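Local coordinates for protein sulfite reductase [ferredoxin] (Mycobacterium tuberculosis, PDB 1ZJ8) that reduces sulfite to sulfide with electrons from ferredoxin, using a siroheme and a [4Fe-4S] cluster, at residues 430-433 and 439-442. Residues are numbered along the deposited sequence; the frame is centred on the assembly and turned at random.
Sequences GIEF and AETR. With SRM (siroheme), chain E.
The carbonyl oxygen of Ala439 accepts the backbone N-H of Ile431, with N and O 2.9 Å apart and an angle of 157° at the hydrogen; the donor stands above the carbonyl plane. This bond draws together the two limbs of the loop that runs from strand 425-427 to helix 442-455. Gly430 lies beside it, its CA 3.5 Å from the same Ala439 O, with Thr441 OG1 next to its backbone N. The Thr441 hydroxyl is hydrogen-bonded to the carbonyl of Cys428, a residue of the iron-sulfur cluster pocket.

The side chain of Glu440 lies against the turn closed by Phe433 N and Gly430 O, at Ile431 and Glu432. With CG anti to the backbone N (chi1 -174°) and the chain bent at chi2, the carboxylate folds back: OE2 takes the backbone N-H of Thr441 at 3.0 Å, from above the carboxylate plane, and OE1 comes to 3.2 Å from Ile431 CG2. OE1 is also 2.9 Å from Glu432 N, at an angle too poor for a hydrogen bond, and the same carboxylate borders CB of Glu432. Glu432 OE1 and Glu440 OE2 are 4.6 Å apart, which may raise the proton affinity of one or both acids; a long, weak ion pair joins Glu432 to Arg363.

Arg442 reaches the siroheme with its guanidinium, where NH2 donates to O3B at 2.6 Å in a nearly straight bond. Phe433, also of the siroheme pocket, stacks its ring on His147, which itself hydrogen-bonds the cofactor. Gly430 touches the iron-sulfur cluster. The loop thus borders both cofactors: its limbs are joined by one backbone bond, while the Glu440 carboxylate bonds to its own limb and packs against the other, and the positive charge of Arg442 probably balances a siroheme carboxylate.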
loop_
_atom_site.group_PDB
_atom_site.type_symbol
_atom_site.label_atom_id
_atom_site.label_comp_id
_atom_site.label_asym_id
_atom_site.label_seq_id
_atom_site.Cartn_x
_atom_site.Cartn_y
_atom_site.Cartn_z
ATOM N N GLY A 430 1.695 -11.278 -6.449
ATOM C CA GLY A 430 2.563 -12.348 -6.907
ATOM C C GLY A 430 2.092 -12.946 -8.215
ATOM O O GLY A 430 1.142 -12.453 -8.867
ATOM N N ILE A 431 2.743 -14.050 -8.569
ATOM C CA ILE A 431 2.657 -14.637 -9.914
ATOM C C ILE A 431 1.250 -15.084 -10.346
ATOM O O ILE A 431 1.041 -15.347 -11.530
ATOM C CB ILE A 431 3.650 -15.832 -10.028
ATOM C CG1 ILE A 431 3.962 -16.161 -11.489
ATOM C CG2 ILE A 431 3.124 -17.064 -9.276
ATOM C CD1 ILE A 431 5.325 -16.884 -11.673
ATOM N N GLU A 432 0.301 -15.172 -9.407
ATOM C CA GLU A 432 -1.119 -15.459 -9.728
ATOM C C GLU A 432 -1.760 -14.443 -10.710
ATOM O O GLU A 432 -2.671 -14.786 -11.460
ATOM C CB GLU A 432 -1.936 -15.504 -8.418
ATOM C CG GLU A 432 -3.419 -15.898 -8.519
ATOM C CD GLU A 432 -4.309 -15.202 -7.476
ATOM O OE1 GLU A 432 -3.866 -14.221 -6.829
ATOM O OE2 GLU A 432 -5.473 -15.624 -7.327
ATOM N N PHE A 433 -1.298 -13.195 -10.679
ATOM C CA PHE A 433 -1.870 -12.133 -11.517
ATOM C C PHE A 433 -0.833 -11.087 -11.990
ATOM O O PHE A 433 -1.083 -10.352 -12.937
ATOM C CB PHE A 433 -2.971 -11.371 -10.743
ATOM C CG PHE A 433 -4.288 -12.132 -10.549
ATOM C CD1 PHE A 433 -4.999 -12.646 -11.627
ATOM C CD2 PHE A 433 -4.851 -12.254 -9.272
ATOM C CE1 PHE A 433 -6.236 -13.313 -11.436
ATOM C CE2 PHE A 433 -6.082 -12.914 -9.077
ATOM C CZ PHE A 433 -6.772 -13.437 -10.159
ATOM N N ALA A 439 7.490 -15.453 -8.001
ATOM C CA ALA A 439 6.877 -16.398 -7.081
ATOM C C ALA A 439 5.434 -16.057 -6.741
ATOM O O ALA A 439 4.939 -14.930 -6.955
ATOM C CB ALA A 439 7.685 -16.501 -5.798
ATOM N N GLU A 440 4.783 -17.079 -6.198
ATOM C CA GLU A 440 3.418 -17.001 -5.742
ATOM C C GLU A 440 3.407 -16.506 -4.283
ATOM O O GLU A 440 4.207 -16.925 -3.455
ATOM C CB GLU A 440 2.747 -18.374 -5.889
ATOM C CG GLU A 440 1.278 -18.371 -5.570
ATOM C CD GLU A 440 0.539 -17.285 -6.334
ATOM O OE1 GLU A 440 0.447 -17.454 -7.574
ATOM O OE2 GLU A 440 0.080 -16.278 -5.705
ATOM N N THR A 441 2.494 -15.599 -3.982
ATOM C CA THR A 441 2.493 -14.922 -2.695
ATOM C C THR A 441 1.125 -14.941 -2.004
ATOM O O THR A 441 1.026 -15.425 -0.871
ATOM C CB THR A 441 2.946 -13.452 -2.862
ATOM O OG1 THR A 441 2.210 -12.844 -3.933
ATOM C CG2 THR A 441 4.419 -13.380 -3.167
ATOM N N ARG A 442 0.083 -14.431 -2.674
ATOM C CA ARG A 442 -1.213 -14.309 -2.016
ATOM C C ARG A 442 -1.882 -15.655 -1.761
ATOM O O ARG A 442 -2.513 -15.836 -0.720
ATOM C CB ARG A 442 -2.188 -13.348 -2.726
ATOM C CG ARG A 442 -3.221 -12.798 -1.694
ATOM C CD ARG A 442 -4.271 -11.807 -2.194
ATOM N NE ARG A 442 -3.716 -10.605 -2.813
ATOM C CZ ARG A 442 -3.044 -9.642 -2.190
ATOM N NH1 ARG A 442 -2.786 -9.712 -0.904
ATOM N NH2 ARG A 442 -2.597 -8.599 -2.874
HETATM FE FE SRM E . 2.749 -1.650 -6.087
HETATM C CHA SRM E . 3.764 -2.127 -9.314
HETATM C CHB SRM E . 0.774 -4.344 -6.326
HETATM C CHC SRM E . 1.751 -1.162 -3.028
HETATM C CHD SRM E . 5.941 -0.646 -5.227
HETATM N NA SRM E . 2.202 -2.851 -7.589
HETATM C C1A SRM E . 2.620 -2.826 -8.874
HETATM C C2A SRM E . 1.756 -3.617 -9.807
HETATM C CMA SRM E . 0.789 -2.701 -10.492
HETATM C CDA SRM E . 2.552 -4.482 -10.744
HETATM C CEA SRM E . 2.719 -4.068 -12.172
HETATM O O3A SRM E . 3.311 -3.012 -12.418
HETATM O O4A SRM E . 2.270 -4.764 -13.095
HETATM C C3A SRM E . 1.061 -4.508 -8.835
HETATM C CAA SRM E . -0.375 -4.767 -9.147
HETATM C CBA SRM E . -0.325 -6.006 -10.001
HETATM C CCA SRM E . -1.549 -6.840 -9.803
HETATM O O1A SRM E . -2.011 -6.969 -8.648
HETATM O O2A SRM E . -2.083 -7.366 -10.809
HETATM C C4A SRM E . 1.336 -3.867 -7.517
HETATM N NB SRM E . 1.381 -2.506 -4.965
HETATM C C1B SRM E . 0.605 -3.570 -5.180
HETATM C C2B SRM E . -0.435 -3.826 -4.126
HETATM C CMB SRM E . -1.766 -4.274 -4.661
HETATM C CDB SRM E . 0.095 -4.897 -3.232
HETATM C CEB SRM E . -0.756 -5.352 -2.101
HETATM O O3B SRM E . -1.257 -6.497 -2.055
HETATM O O4B SRM E . -0.957 -4.539 -1.199
HETATM C C3B SRM E . -0.422 -2.477 -3.439
HETATM C CAB SRM E . -1.375 -1.521 -4.108
HETATM C CBB SRM E . -1.838 -0.444 -3.174
HETATM C CCB SRM E . -2.593 0.610 -3.930
HETATM O O1B SRM E . -3.820 0.658 -3.888
HETATM O O2B SRM E . -2.005 1.468 -4.582
HETATM C C4B SRM E . 0.957 -2.003 -3.809
HETATM N NC SRM E . 3.674 -1.156 -4.463
HETATM C C1C SRM E . 3.066 -0.819 -3.307
HETATM C C2C SRM E . 3.949 -0.458 -2.299
HETATM C CDC SRM E . 3.704 -0.277 -0.838
HETATM C CEC SRM E . 3.241 1.016 -0.290
HETATM O O3C SRM E . 2.870 1.929 -1.063
HETATM O O4C SRM E . 3.267 1.115 0.946
HETATM C C3C SRM E . 5.140 -0.373 -2.954
HETATM C CAC SRM E . 6.361 0.020 -2.187
HETATM C CBC SRM E . 6.522 1.438 -1.681
HETATM C CCC SRM E . 6.992 2.316 -2.827
HETATM O O1C SRM E . 6.212 2.603 -3.776
HETATM O O2C SRM E . 8.186 2.709 -2.787
HETATM C C4C SRM E . 4.944 -0.730 -4.263
HETATM N ND SRM E . 4.394 -1.110 -7.137
HETATM C C1D SRM E . 5.592 -0.928 -6.560
HETATM C C2D SRM E . 6.595 -1.074 -7.537
HETATM C CAD SRM E . 7.932 -0.359 -7.453
HETATM C CBD SRM E . 8.073 0.979 -8.109
HETATM C CCD SRM E . 9.302 1.831 -7.982
HETATM O O1D SRM E . 9.173 2.923 -7.385
HETATM O O2D SRM E . 10.410 1.459 -8.453
HETATM C C3D SRM E . 5.946 -1.353 -8.728
HETATM C CDD SRM E . 6.529 -1.151 -10.100
HETATM C CED SRM E . 6.650 0.208 -10.753
HETATM O O3D SRM E . 6.065 1.192 -10.299
HETATM O O4D SRM E . 7.344 0.373 -11.766
HETATM C C4D SRM E . 4.585 -1.370 -8.466
#